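Local coordinates for protein UDP-4-amino-4,6-dideoxy-N-acetyl-beta-L-altrosamine transaminase (Helicobacter pylori, PDB 2FNU) that transfers an amino group to a UDP-linked 4-keto sugar with pyridoxal phosphate as cofactor, the second step in making pseudaminic acid for flagellin modification, at residues S127-Y130 against S134-V137. Sequence-based numbering, arbitrary orientation.
Sequences SVDY and SVEV
The strand-to-helix turn beside the cofactor pocket is closed by Asp129 and Val135: the amide N of Val135 donates to carboxylate oxygen OD1 of Asp129 over 3.1 Å. An N-H...O angle of 162° shows the bond to be nearly straight, although the donor arrives on the anti side of OD1 and 29° out of the carboxylate plane. A water oxygen 2.9 Å from Asp129 OD1 donates to it as well, and also to Ser134 OG, so one OD1 holds the loop both directly and through solvent. Ser134 OG in turn donates to Val135 O at 2.8 Å, meeting a lone pair in the carbonyl plane. The other carboxylate oxygen, OD2, is hydrogen-bonded to Ser155 OG; with both oxygens engaged, rotation of the buried carboxylate is restricted. With chi1 at -58°, CG of Asp129 lies beside its own backbone N and opposite the carbonyl carbon, which carries OD1 across to the loop.

Topologically this is the end of strand 122-128, an inner strand of the seven-stranded mixed sheet, between strands 150-154 and 76-79, in the large domain of a fold-type I aminotransferase, followed by the loop into helix 137-146, where Glu136 takes the N-cap position. Val135 aims its two methyls back at the strand end, its side chain crossing that of Asp129 at about a right angle. CG1 packs on the backbone, 3.2 Å from Val128 O, while CG2 approaches Ser127 OG at 3.8 Å. The side chain of Val128, directed away from the loop, touches the bound 4'-deoxy-4'-aminopyridoxal-5'-phosphate; two residues on, Tyr130 OH is hydrogen-bonded to the carbonyl oxygen of His315, a substrate-binding residue.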
loop_
_atom_site.group_PDB
_atom_site.type_symbol
_atom_site.label_atom_id
_atom_site.label_comp_id
_atom_site.label_asym_id
_atom_site.label_seq_id
_atom_site.Cartn_x
_atom_site.Cartn_y
_atom_site.Cartn_z
ATOM N N SER B 127 -2.336 -19.416 -11.562
ATOM C CA SER B 127 -3.001 -20.384 -10.690
ATOM C C SER B 127 -3.035 -19.854 -9.254
ATOM O O SER B 127 -2.299 -18.920 -8.913
ATOM C CB SER B 127 -2.283 -21.742 -10.727
ATOM O OG SER B 127 -0.914 -21.594 -10.349
ATOM N N VAL B 128 -3.876 -20.479 -8.438
ATOM C CA VAL B 128 -4.009 -20.151 -7.017
ATOM C C VAL B 128 -3.936 -21.447 -6.209
ATOM O O VAL B 128 -4.614 -22.434 -6.538
ATOM C CB VAL B 128 -5.382 -19.501 -6.751
ATOM C CG1 VAL B 128 -5.639 -19.315 -5.240
ATOM C CG2 VAL B 128 -5.452 -18.161 -7.478
ATOM N N ASP B 129 -3.137 -21.449 -5.142
ATOM C CA ASP B 129 -3.047 -22.628 -4.278
ATOM C C ASP B 129 -4.176 -22.497 -3.268
ATOM O O ASP B 129 -4.018 -21.899 -2.197
ATOM C CB ASP B 129 -1.680 -22.673 -3.605
ATOM C CG ASP B 129 -0.547 -22.708 -4.609
ATOM O OD1 ASP B 129 -0.659 -23.448 -5.619
ATOM O OD2 ASP B 129 0.440 -21.976 -4.411
ATOM N N TYR B 130 -5.339 -23.041 -3.625
ATOM C CA TYR B 130 -6.528 -22.832 -2.814
ATOM C C TYR B 130 -6.393 -23.504 -1.450
ATOM O O TYR B 130 -6.110 -24.705 -1.364
ATOM C CB TYR B 130 -7.757 -23.370 -3.550
ATOM C CG TYR B 130 -9.028 -23.236 -2.744
ATOM C CD1 TYR B 130 -9.445 -24.266 -1.908
ATOM C CD2 TYR B 130 -9.793 -22.085 -2.817
ATOM C CE1 TYR B 130 -10.596 -24.158 -1.154
ATOM C CE2 TYR B 130 -10.961 -21.955 -2.067
ATOM C CZ TYR B 130 -11.342 -22.996 -1.232
ATOM O OH TYR B 130 -12.502 -22.897 -0.492
ATOM N N SER B 134 -1.064 -26.894 -2.871
ATOM C CA SER B 134 -0.392 -26.620 -4.149
ATOM C C SER B 134 -1.200 -27.154 -5.315
ATOM O O SER B 134 -1.730 -28.274 -5.263
ATOM C CB SER B 134 1.001 -27.263 -4.172
ATOM O OG SER B 134 1.626 -27.045 -5.435
ATOM N N VAL B 135 -1.265 -26.357 -6.387
ATOM C CA VAL B 135 -1.782 -26.867 -7.652
ATOM C C VAL B 135 -0.821 -27.901 -8.233
ATOM O O VAL B 135 0.258 -28.159 -7.669
ATOM C CB VAL B 135 -1.970 -25.728 -8.663
ATOM C CG1 VAL B 135 -2.864 -24.633 -8.056
ATOM C CG2 VAL B 135 -0.606 -25.131 -9.082
ATOM N N GLU B 136 -1.219 -28.506 -9.355
ATOM C CA GLU B 136 -0.394 -29.503 -10.019
ATOM C C GLU B 136 0.710 -28.817 -10.810
ATOM O O GLU B 136 0.605 -28.570 -12.024
ATOM C CB GLU B 136 -1.266 -30.413 -10.891
ATOM C CG GLU B 136 -2.019 -31.445 -10.073
ATOM C CD GLU B 136 -1.066 -32.358 -9.319
ATOM O OE1 GLU B 136 -1.170 -32.444 -8.084
ATOM O OE2 GLU B 136 -0.167 -32.937 -9.963
ATOM N N VAL B 137 1.767 -28.473 -10.082
ATOM C CA VAL B 137 2.802 -27.592 -10.586
ATOM C C VAL B 137 3.505 -28.116 -11.851
ATOM O O VAL B 137 3.735 -27.349 -12.788
ATOM C CB VAL B 137 3.823 -27.275 -9.449
ATOM C CG1 VAL B 137 5.172 -26.870 -10.014
ATOM C CG2 VAL B 137 3.246 -26.186 -8.516
HETATM O O HOH W 1 2.091 -24.307 -6.011
#